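Local coordinates for nucleotidyltransferase-like protein (Exiguobacterium sibiricum, PDB 3C18) that is of unproven function but probably acts as a nucleotidyltransferase, joining a nucleotidyltransferase-like part to a helical part and a helix-turn-helix part, at residues R270-R275 and L283-P288; S218-G223 and D261-K266; R119-S124 and G224-E229; F228-E233 and M244-L249. One frame throughout, in Å; residues are numbered along the deposited sequence.

Interaction 1: residues R270-R275 and L283-P288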
# COMPACT_ATOMS: atom_id res chain seq x y z
N ARG A 270 -1.71 -29.11 3.41
CA ARG A 270 -2.11 -30.02 4.48
C ARG A 270 -1.70 -29.51 5.83
O ARG A 270 -0.57 -29.27 6.08
CB ARG A 270 -1.47 -31.42 4.26
CG ARG A 270 -1.87 -32.47 5.31
CD ARG A 270 -1.50 -33.90 4.88
NE ARG A 270 -0.23 -33.91 4.15
CZ ARG A 270 -0.12 -34.19 2.85
NH1 ARG A 270 -1.19 -34.54 2.14
NH2 ARG A 270 1.08 -34.15 2.28
N ILE A 271 -2.67 -29.40 6.71
CA ILE A 271 -2.43 -28.94 8.10
C ILE A 271 -2.31 -30.11 9.08
O ILE A 271 -3.10 -31.05 9.08
CB ILE A 271 -3.55 -27.93 8.58
CG1 ILE A 271 -3.18 -27.34 9.92
CG2 ILE A 271 -4.90 -28.59 8.66
CD1 ILE A 271 -4.07 -26.20 10.36
N SER A 272 -1.26 -30.05 9.90
CA SER A 272 -1.05 -31.02 10.92
C SER A 272 -0.46 -30.38 12.17
O SER A 272 -0.24 -29.21 12.24
CB SER A 272 -0.11 -32.14 10.44
OG SER A 272 1.15 -31.61 10.06
N TYR A 273 -0.27 -31.21 13.16
CA TYR A 273 0.12 -30.77 14.46
C TYR A 273 1.19 -31.67 15.02
O TYR A 273 1.02 -32.87 15.05
CB TYR A 273 -1.08 -30.80 15.36
CG TYR A 273 -2.26 -30.02 14.84
CD1 TYR A 273 -2.38 -28.67 15.07
CD2 TYR A 273 -3.24 -30.64 14.07
CE1 TYR A 273 -3.48 -27.95 14.59
CE2 TYR A 273 -4.32 -29.93 13.58
CZ TYR A 273 -4.43 -28.58 13.85
OH TYR A 273 -5.51 -27.87 13.37
N GLN A 274 2.28 -31.08 15.50
CA GLN A 274 3.41 -31.82 16.02
C GLN A 274 3.73 -31.45 17.44
O GLN A 274 4.13 -30.33 17.73
CB GLN A 274 4.65 -31.54 15.17
CG GLN A 274 4.60 -32.09 13.75
CD GLN A 274 5.90 -31.82 12.97
OE1 GLN A 274 6.88 -31.30 13.52
NE2 GLN A 274 5.90 -32.18 11.68
N ARG A 275 3.57 -32.39 18.35
CA ARG A 275 3.77 -32.09 19.75
C ARG A 275 5.22 -32.21 20.12
O ARG A 275 5.87 -33.19 19.81
CB ARG A 275 2.91 -32.97 20.66
CG ARG A 275 2.96 -32.50 22.11
CD ARG A 275 1.96 -33.22 22.97
NE ARG A 275 2.17 -34.65 22.94
CZ ARG A 275 3.16 -35.29 23.54
NH1 ARG A 275 4.05 -34.61 24.25
NH2 ARG A 275 3.26 -36.61 23.45
N LEU A 283 3.09 -27.54 17.69
CA LEU A 283 3.29 -26.57 16.64
C LEU A 283 2.45 -27.01 15.48
O LEU A 283 2.43 -28.17 15.14
CB LEU A 283 4.76 -26.51 16.18
CG LEU A 283 5.67 -25.57 17.01
CD1 LEU A 283 5.20 -25.55 18.42
CD2 LEU A 283 7.06 -26.06 16.94
N VAL A 284 1.72 -26.06 14.90
CA VAL A 284 0.96 -26.30 13.69
C VAL A 284 1.94 -26.30 12.55
O VAL A 284 2.85 -25.47 12.51
CB VAL A 284 -0.09 -25.23 13.46
CG1 VAL A 284 -1.01 -25.64 12.35
CG2 VAL A 284 -0.83 -24.97 14.81
N THR A 285 1.76 -27.25 11.63
CA THR A 285 2.67 -27.42 10.49
C THR A 285 1.88 -27.57 9.20
O THR A 285 0.69 -27.95 9.21
CB THR A 285 3.65 -28.61 10.68
OG1 THR A 285 2.94 -29.84 10.65
CG2 THR A 285 4.37 -28.52 12.02
N TYR A 286 2.51 -27.11 8.14
CA TYR A 286 1.89 -26.98 6.83
C TYR A 286 2.76 -27.56 5.75
O TYR A 286 4.01 -27.42 5.76
CB TYR A 286 1.67 -25.51 6.51
CG TYR A 286 0.92 -24.78 7.58
CD1 TYR A 286 -0.44 -24.87 7.67
CD2 TYR A 286 1.58 -24.05 8.55
CE1 TYR A 286 -1.14 -24.21 8.66
CE2 TYR A 286 0.89 -23.38 9.55
CZ TYR A 286 -0.49 -23.46 9.58
OH TYR A 286 -1.24 -22.82 10.56
N GLU A 287 2.11 -28.23 4.82
CA GLU A 287 2.86 -28.89 3.75
C GLU A 287 2.06 -28.88 2.45
O GLU A 287 0.89 -29.15 2.49
CB GLU A 287 3.12 -30.35 4.15
CG GLU A 287 4.23 -31.03 3.37
CD GLU A 287 4.51 -32.45 3.88
OE1 GLU A 287 3.63 -33.00 4.60
OE2 GLU A 287 5.62 -32.98 3.59
N PRO A 288 2.70 -28.56 1.32
CA PRO A 288 1.93 -28.63 0.09
C PRO A 288 1.58 -30.07 -0.25
O PRO A 288 2.39 -30.99 -0.09
CB PRO A 288 2.87 -28.04 -0.98
CG PRO A 288 4.13 -27.66 -0.27
CD PRO A 288 4.13 -28.35 1.07
O HOH W 1 1.32 -30.54 7.60
O HOH W 2 1.71 -33.01 6.55
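Strands 270-275 and 283-288 run antiparallel, and each face of the pair has its own relief. On the face of I271, Y273, V284 and Y286, V284 is the central bump. Its CG1 lies 3.7 Å from I271 CG1, while CG2 turns to the Y273 ring and reaches CE1 at 4.0 Å. I271 has CG1 anti to the backbone N (chi1 -172°), so its extended chain runs alongside Y286 and brings CD1 to 3.9 Å from CE1 of that ring. I271 thus fills the hollow between V284 and Y286. The hydroxyls of Y273 and Y286 find their partners on the second subunit, in R64 and H57 of that chain.

The other face is more polar. S272 OG and T285 OG1 meet at 2.6 Å, both in the crowded position between backbone N and carbonyl carbon. T285 CG2 is the bump here, and the flat end of Q274 crosses it with CD at 3.8 Å. R270 and E287 lie side by side in a long salt bridge, NH2 to OE1 3.6 Å, and a water joins R270 NE to the same OE1. Backbone bonds close the pairs R270-E287, S272-T285 and Q274-L283; R270 N to E287 O is nearly straight at 173°. The two strands form a beta hairpin in a three-stranded sheet with strand 238-239, consistent with the wing of a winged helix-turn-helix domain.

Interaction 2: residues S218-G223 and D261-K266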
# COMPACT_ATOMS: atom_id res chain seq x y z
N SER A 218 -10.67 -20.87 -9.71
CA SER A 218 -10.10 -21.20 -11.03
C SER A 218 -8.63 -20.80 -11.17
O SER A 218 -7.90 -21.39 -11.94
CB SER A 218 -10.91 -20.54 -12.15
OG SER A 218 -12.30 -20.83 -12.05
N LYS A 219 -8.22 -19.77 -10.44
CA LYS A 219 -6.85 -19.22 -10.55
C LYS A 219 -6.00 -19.53 -9.32
O LYS A 219 -4.98 -18.94 -9.07
CB LYS A 219 -6.89 -17.71 -10.74
CG LYS A 219 -7.71 -17.29 -11.97
CD LYS A 219 -7.56 -15.83 -12.34
CE LYS A 219 -8.38 -15.47 -13.57
NZ LYS A 219 -7.76 -15.95 -14.82
N VAL A 220 -6.47 -20.49 -8.58
CA VAL A 220 -5.88 -20.84 -7.31
C VAL A 220 -4.42 -21.24 -7.49
O VAL A 220 -3.53 -20.89 -6.69
CB VAL A 220 -6.72 -21.97 -6.60
CG1 VAL A 220 -6.52 -23.31 -7.29
CG2 VAL A 220 -6.35 -22.06 -5.13
N LEU A 221 -4.15 -21.95 -8.57
CA LEU A 221 -2.77 -22.43 -8.79
C LEU A 221 -1.84 -21.30 -9.21
O LEU A 221 -0.63 -21.33 -8.95
CB LEU A 221 -2.69 -23.60 -9.76
CG LEU A 221 -3.26 -24.92 -9.20
CD1 LEU A 221 -3.13 -26.05 -10.24
CD2 LEU A 221 -2.59 -25.30 -7.87
N SER A 222 -2.40 -20.26 -9.81
CA SER A 222 -1.59 -19.11 -10.24
C SER A 222 -1.15 -18.36 -9.00
O SER A 222 -0.03 -17.85 -8.88
CB SER A 222 -2.38 -18.19 -11.16
OG SER A 222 -2.58 -18.81 -12.42
N GLY A 223 -2.06 -18.33 -8.06
CA GLY A 223 -1.85 -17.62 -6.84
C GLY A 223 -0.89 -18.33 -5.90
O GLY A 223 -0.06 -17.70 -5.23
N ASP A 261 -4.55 -20.39 4.87
CA ASP A 261 -5.89 -20.80 5.31
C ASP A 261 -6.71 -21.19 4.11
O ASP A 261 -7.45 -22.19 4.08
CB ASP A 261 -6.59 -19.62 5.97
CG ASP A 261 -8.00 -19.95 6.45
OD1 ASP A 261 -8.15 -20.51 7.56
OD2 ASP A 261 -8.98 -19.58 5.77
N PHE A 262 -6.56 -20.37 3.08
CA PHE A 262 -7.31 -20.58 1.86
C PHE A 262 -6.88 -21.86 1.17
O PHE A 262 -7.68 -22.69 0.81
CB PHE A 262 -7.11 -19.43 0.93
CG PHE A 262 -7.90 -19.55 -0.32
CD1 PHE A 262 -9.23 -19.30 -0.30
CD2 PHE A 262 -7.32 -19.92 -1.48
CE1 PHE A 262 -9.99 -19.39 -1.47
CE2 PHE A 262 -8.07 -20.01 -2.66
CZ PHE A 262 -9.39 -19.74 -2.64
N PHE A 263 -5.58 -22.03 1.01
CA PHE A 263 -5.06 -23.19 0.31
C PHE A 263 -5.40 -24.50 1.06
O PHE A 263 -5.56 -25.54 0.47
CB PHE A 263 -3.57 -23.04 0.08
CG PHE A 263 -3.20 -21.92 -0.86
CD1 PHE A 263 -3.87 -21.74 -2.03
CD2 PHE A 263 -2.13 -21.08 -0.60
CE1 PHE A 263 -3.51 -20.74 -2.88
CE2 PHE A 263 -1.77 -20.08 -1.47
CZ PHE A 263 -2.45 -19.92 -2.60
N ILE A 264 -5.55 -24.41 2.37
CA ILE A 264 -5.90 -25.60 3.18
C ILE A 264 -7.31 -25.98 2.82
O ILE A 264 -7.62 -27.13 2.60
CB ILE A 264 -5.81 -25.33 4.70
CG1 ILE A 264 -4.33 -25.23 5.14
CG2 ILE A 264 -6.53 -26.44 5.45
CD1 ILE A 264 -4.17 -24.80 6.50
N ARG A 265 -8.17 -24.98 2.69
CA ARG A 265 -9.58 -25.24 2.39
C ARG A 265 -9.78 -25.72 0.96
O ARG A 265 -10.78 -26.33 0.65
CB ARG A 265 -10.42 -24.00 2.64
CG ARG A 265 -10.58 -23.71 4.12
CD ARG A 265 -11.45 -22.51 4.39
NE ARG A 265 -10.72 -21.27 4.12
CZ ARG A 265 -11.07 -20.37 3.20
NH1 ARG A 265 -12.18 -20.53 2.48
NH2 ARG A 265 -10.33 -19.29 3.03
N LYS A 266 -8.83 -25.46 0.10
CA LYS A 266 -8.93 -25.86 -1.31
C LYS A 266 -8.18 -27.16 -1.54
O LYS A 266 -8.09 -27.67 -2.67
CB LYS A 266 -8.33 -24.80 -2.23
CG LYS A 266 -9.11 -23.53 -2.24
CD LYS A 266 -10.54 -23.76 -2.58
CE LYS A 266 -11.39 -22.56 -2.22
NZ LYS A 266 -12.81 -22.93 -2.12
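V220 has CG2 anti to the backbone N and CG1 in the crowded position (chi1 73°), which sends CG2 forward between two phenyl rings. F262 has CG anti to its backbone N (chi1 -177°). F263 instead has CG beside the backbone N and anti to the carbonyl carbon (chi1 -66°). These two settings let consecutive residues of one helix reach the same methyl. V220 CG2 meets the edge of the F262 ring, 3.6 Å from CE2. It also lies in the plane of the F263 ring at its edge, 3.9 Å from CE1. V220 and F263 point opposite ways as they pass, so the far end of the ring reaches the helix backbone. There F263 CZ comes to 4.0 Å from G223 C, where no side chain stands between ring and main chain. K266 CG covers one face of the F262 ring, near its rim. The contact is apolar and buried, with no hydrogen bond between the segments. An alanine in place of F263 would remove the ring and would probably leave V220 CG2 and the G223 backbone less well packed. Here the first turn of helix 220-231 meets the end of helix 253-265. L131 of helix 116-142 packs on F262, F228 meets F263 edge-to-face, and I269 of strand 269-275 also lies against F263.

Interaction 3: residues R119-S124 and G224-E229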
# COMPACT_ATOMS: atom_id res chain seq x y z
N ARG A 119 7.50 -12.99 -12.01
CA ARG A 119 6.11 -13.04 -12.43
C ARG A 119 5.27 -13.79 -11.43
O ARG A 119 4.15 -13.38 -11.11
CB ARG A 119 5.95 -13.70 -13.79
CG ARG A 119 4.53 -13.57 -14.29
CD ARG A 119 4.42 -13.92 -15.78
NE ARG A 119 4.76 -15.31 -15.98
CZ ARG A 119 3.88 -16.30 -15.97
NH1 ARG A 119 2.59 -16.07 -15.79
NH2 ARG A 119 4.30 -17.54 -16.16
N CYS A 120 5.81 -14.89 -10.95
CA CYS A 120 5.07 -15.78 -10.04
C CYS A 120 4.87 -15.12 -8.71
O CYS A 120 3.82 -15.28 -8.09
CB CYS A 120 5.75 -17.14 -9.87
SG CYS A 120 5.50 -18.15 -11.36
N LEU A 121 5.86 -14.35 -8.28
CA LEU A 121 5.76 -13.62 -7.00
C LEU A 121 4.68 -12.55 -7.11
O LEU A 121 3.87 -12.36 -6.21
CB LEU A 121 7.10 -12.95 -6.64
CG LEU A 121 7.05 -12.05 -5.40
CD1 LEU A 121 6.43 -12.77 -4.23
CD2 LEU A 121 8.44 -11.53 -5.08
N GLN A 122 4.68 -11.87 -8.25
CA GLN A 122 3.65 -10.85 -8.52
C GLN A 122 2.24 -11.45 -8.55
O GLN A 122 1.25 -10.81 -8.15
CB GLN A 122 3.98 -10.11 -9.79
CG GLN A 122 5.17 -9.13 -9.62
CD GLN A 122 5.49 -8.37 -10.86
OE1 GLN A 122 4.58 -7.98 -11.61
NE2 GLN A 122 6.81 -8.12 -11.09
N MSE A 123 2.14 -12.68 -9.04
CA MSE A 123 0.86 -13.36 -9.15
C MSE A 123 0.37 -13.72 -7.77
O MSE A 123 -0.79 -13.56 -7.48
CB MSE A 123 0.90 -14.59 -10.06
CG MSE A 123 1.01 -14.25 -11.51
SE MSE A 123 0.64 -15.76 -12.67
CE MSE A 123 2.17 -16.87 -12.25
N SER A 124 1.27 -14.11 -6.88
CA SER A 124 0.86 -14.44 -5.50
C SER A 124 0.43 -13.18 -4.75
O SER A 124 -0.48 -13.21 -3.98
CB SER A 124 1.97 -15.14 -4.72
OG SER A 124 2.24 -16.44 -5.26
N GLY A 224 -0.94 -19.65 -5.91
CA GLY A 224 -0.17 -20.41 -4.91
C GLY A 224 1.17 -20.92 -5.39
O GLY A 224 2.00 -21.34 -4.61
N LYS A 225 1.36 -20.89 -6.69
CA LYS A 225 2.56 -21.49 -7.30
C LYS A 225 3.90 -21.05 -6.67
O LYS A 225 4.77 -21.86 -6.36
CB LYS A 225 2.52 -21.24 -8.81
CG LYS A 225 3.77 -21.56 -9.58
CD LYS A 225 3.53 -21.31 -11.08
CE LYS A 225 4.85 -21.13 -11.84
NZ LYS A 225 5.59 -22.39 -12.10
N TYR A 226 4.06 -19.76 -6.46
CA TYR A 226 5.31 -19.25 -5.86
C TYR A 226 5.49 -19.79 -4.46
O TYR A 226 6.56 -20.23 -4.08
CB TYR A 226 5.31 -17.73 -5.84
CG TYR A 226 6.57 -17.12 -5.28
CD1 TYR A 226 7.65 -16.83 -6.10
CD2 TYR A 226 6.67 -16.80 -3.96
CE1 TYR A 226 8.78 -16.25 -5.60
CE2 TYR A 226 7.82 -16.23 -3.44
CZ TYR A 226 8.86 -15.96 -4.27
OH TYR A 226 9.98 -15.40 -3.75
N LEU A 227 4.42 -19.79 -3.69
CA LEU A 227 4.46 -20.28 -2.30
C LEU A 227 4.78 -21.77 -2.31
O LEU A 227 5.74 -22.23 -1.71
CB LEU A 227 3.10 -20.01 -1.60
CG LEU A 227 2.93 -20.50 -0.16
CD1 LEU A 227 4.00 -19.81 0.76
CD2 LEU A 227 1.51 -20.20 0.37
N PHE A 228 4.07 -22.53 -3.13
CA PHE A 228 4.24 -24.00 -3.14
C PHE A 228 5.66 -24.41 -3.53
O PHE A 228 6.25 -25.30 -2.95
CB PHE A 228 3.26 -24.68 -4.08
CG PHE A 228 1.84 -24.38 -3.77
CD1 PHE A 228 1.45 -24.11 -2.48
CD2 PHE A 228 0.88 -24.43 -4.77
CE1 PHE A 228 0.14 -23.87 -2.17
CE2 PHE A 228 -0.45 -24.15 -4.48
CZ PHE A 228 -0.81 -23.87 -3.17
N GLU A 229 6.22 -23.67 -4.46
CA GLU A 229 7.56 -23.97 -4.96
C GLU A 229 8.57 -23.72 -3.85
O GLU A 229 9.50 -24.50 -3.67
CB GLU A 229 7.93 -23.12 -6.16
CG GLU A 229 9.33 -23.39 -6.74
O HOH W 3 2.51 -17.69 -7.89
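Y226 fills the tight part of this contact. Its CG is anti to the backbone N (chi1 -178°), and the ring runs beside L121 with the same heading. L121 CD1 sits over one face in a CH-pi contact, 4.0 Å from the ring centroid and 19° off the normal. L121 CB adds to the cover, 3.8 Å from Y226 CE1. At the base of the ring, S124 OG comes to 3.4 Å from Y226 CB. That hydroxyl is hydrogen-bonded to G223 O, while the Y226 hydroxyl bonds to R248 O.

One water bridges the backbones: it donates to C120 O at 2.8 Å and accepts from Y226 N at 3.0 Å. It serves an N-H that lacks a bond to the preceding turn, at the kink in helix 220-231.

K225 lies on the solvent side, yet its CE is crowded against C120 SG at 3.1 Å, short for carbon and sulfur. Its chain is extended up to a bend at chi4. The axes of segments 119-124 and 224-229, on helices 116-142 and 220-231, come within 7.8 Å and cross at -114°. L163 and L166 of helix 146-167 pack on M123, and L256 of helix 253-265 packs on L227.

Interaction 4: residues F228-E233 and M244-L249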
# COMPACT_ATOMS: atom_id res chain seq x y z
N PHE A 228 4.07 -22.53 -3.13
CA PHE A 228 4.24 -24.00 -3.14
C PHE A 228 5.66 -24.41 -3.53
O PHE A 228 6.25 -25.30 -2.95
CB PHE A 228 3.26 -24.68 -4.08
CG PHE A 228 1.84 -24.38 -3.77
CD1 PHE A 228 1.45 -24.11 -2.48
CD2 PHE A 228 0.88 -24.43 -4.77
CE1 PHE A 228 0.14 -23.87 -2.17
CE2 PHE A 228 -0.45 -24.15 -4.48
CZ PHE A 228 -0.81 -23.87 -3.17
N GLU A 229 6.22 -23.67 -4.46
CA GLU A 229 7.56 -23.97 -4.96
C GLU A 229 8.57 -23.72 -3.85
O GLU A 229 9.50 -24.50 -3.67
CB GLU A 229 7.93 -23.12 -6.16
CG GLU A 229 9.33 -23.39 -6.74
N VAL A 230 8.39 -22.63 -3.12
CA VAL A 230 9.32 -22.33 -2.00
C VAL A 230 9.16 -23.43 -0.94
O VAL A 230 10.14 -23.92 -0.37
CB VAL A 230 9.07 -20.94 -1.37
CG1 VAL A 230 9.74 -20.82 0.02
CG2 VAL A 230 9.56 -19.87 -2.30
N MSE A 231 7.93 -23.85 -0.70
CA MSE A 231 7.66 -24.84 0.35
C MSE A 231 8.25 -26.19 0.03
O MSE A 231 8.76 -26.91 0.90
CB MSE A 231 6.18 -24.95 0.63
CG MSE A 231 5.65 -23.81 1.41
SE MSE A 231 3.73 -23.84 1.71
CE MSE A 231 3.69 -25.08 3.21
N ARG A 232 8.26 -26.53 -1.25
CA ARG A 232 8.73 -27.85 -1.67
C ARG A 232 10.23 -27.92 -1.68
O ARG A 232 10.77 -28.96 -2.00
CB ARG A 232 8.21 -28.21 -3.05
CG ARG A 232 6.78 -28.61 -3.03
CD ARG A 232 6.25 -28.71 -4.45
NE ARG A 232 4.84 -29.09 -4.39
CZ ARG A 232 3.90 -28.52 -5.13
NH1 ARG A 232 4.23 -27.55 -5.97
NH2 ARG A 232 2.63 -28.91 -5.01
N GLU A 233 10.88 -26.82 -1.35
CA GLU A 233 12.35 -26.82 -1.25
C GLU A 233 12.80 -27.61 -0.03
O GLU A 233 14.00 -27.82 0.17
CB GLU A 233 12.94 -25.42 -1.21
CG GLU A 233 12.90 -24.81 -2.58
CD GLU A 233 13.60 -23.48 -2.69
OE1 GLU A 233 13.66 -22.72 -1.67
OE2 GLU A 233 14.07 -23.19 -3.81
N MSE A 244 7.17 -17.57 7.93
CA MSE A 244 7.27 -16.13 8.12
C MSE A 244 8.68 -15.62 8.09
O MSE A 244 8.89 -14.44 7.80
CB MSE A 244 6.63 -15.67 9.43
CG MSE A 244 5.16 -15.88 9.48
SE MSE A 244 4.10 -14.61 8.47
CE MSE A 244 4.55 -13.08 9.50
N GLU A 245 9.62 -16.50 8.40
CA GLU A 245 11.02 -16.13 8.52
C GLU A 245 11.81 -16.42 7.27
O GLU A 245 12.93 -16.01 7.14
CB GLU A 245 11.69 -16.87 9.69
CG GLU A 245 11.23 -16.43 11.08
CD GLU A 245 11.37 -14.92 11.32
OE1 GLU A 245 12.54 -14.50 11.38
OE2 GLU A 245 10.34 -14.18 11.48
N GLU A 246 11.20 -17.12 6.35
CA GLU A 246 11.85 -17.52 5.08
C GLU A 246 12.01 -16.30 4.21
O GLU A 246 11.06 -15.61 3.92
CB GLU A 246 11.00 -18.57 4.40
CG GLU A 246 11.56 -19.12 3.14
CD GLU A 246 12.86 -19.84 3.33
OE1 GLU A 246 13.13 -20.33 4.46
OE2 GLU A 246 13.63 -19.86 2.36
N SER A 247 13.22 -16.02 3.78
CA SER A 247 13.48 -14.76 3.07
C SER A 247 12.70 -14.63 1.77
O SER A 247 12.18 -13.55 1.45
CB SER A 247 14.98 -14.56 2.86
OG SER A 247 15.46 -15.50 1.94
N ARG A 248 12.54 -15.73 1.07
CA ARG A 248 11.86 -15.68 -0.23
C ARG A 248 10.39 -15.33 -0.12
O ARG A 248 9.71 -15.02 -1.14
CB ARG A 248 12.02 -16.98 -1.01
CG ARG A 248 13.46 -17.26 -1.44
CD ARG A 248 13.54 -18.54 -2.23
NE ARG A 248 12.83 -18.39 -3.50
CZ ARG A 248 12.47 -19.41 -4.29
NH1 ARG A 248 12.76 -20.66 -3.92
NH2 ARG A 248 11.82 -19.18 -5.43
N LEU A 249 9.90 -15.34 1.11
CA LEU A 249 8.45 -15.07 1.36
C LEU A 249 8.22 -13.72 2.02
O LEU A 249 7.15 -13.39 2.46
CB LEU A 249 7.86 -16.17 2.23
CG LEU A 249 7.85 -17.57 1.60
CD1 LEU A 249 7.33 -18.62 2.59
CD2 LEU A 249 7.04 -17.54 0.27
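Segment 228-233 is the last turn of helix 220-231 and the turn that follows it. Segment 244-249 leaves helix 240-245, is extended at E246 (psi 125°) and enters a 3-10 turn at 247-249, where L249 N bonds to E246 O. The two backbones come nearest at V230 and R248, CA to CA 7.3 Å.

V230 projects between three side chains. Its CG1 meets L249 and E246 tip to tip, 4.1 Å from L249 CG and 4.0 Å from E246 CG. CG2 lies under the centre of the R248 guanidinium, 3.6 Å from CZ, so a methyl covers one face of the charged group. R248 bends at chi3 (66°), and NH1 meets E233 OE2 in a salt bridge of 2.9 Å. The carboxylate sits at the guanidinium edge, its plane turned 53° from it. An alanine at R248 would take away the guanidinium and its salt bridge, and would probably leave V230 CG2 less covered and the E233 side chain less fixed. Apolar contact inside and an ion pair beside it join helix 220-231 to the turn between helices 240-245 and 253-265, consistent with a winged helix-turn-helix domain.

Helix 220-231 runs through interactions 2, 3 and 4. Interactions 3 and 4 have centres about 10 Å apart and share F228 and E229; L227 CD1 lies 3.8 Å from L249 CD2 between them. Interactions 2 and 3 have centres about 11 Å apart, and F263 CZ comes to 3.3 Å from G224 CA. The centre of interaction 1 is about 15 Å from that of interaction 4 and about 17 Å from that of interaction 2. I264 links interactions 1 and 2, with CD1 3.8 Å from Y286 CE1, while M231 and P288 tie interaction 1 to interaction 4. Interactions 1, 2 and 4 also touch the second subunit. Glycerol, probably from the crystallisation liquor, is found near Y286 and at D261 OD1.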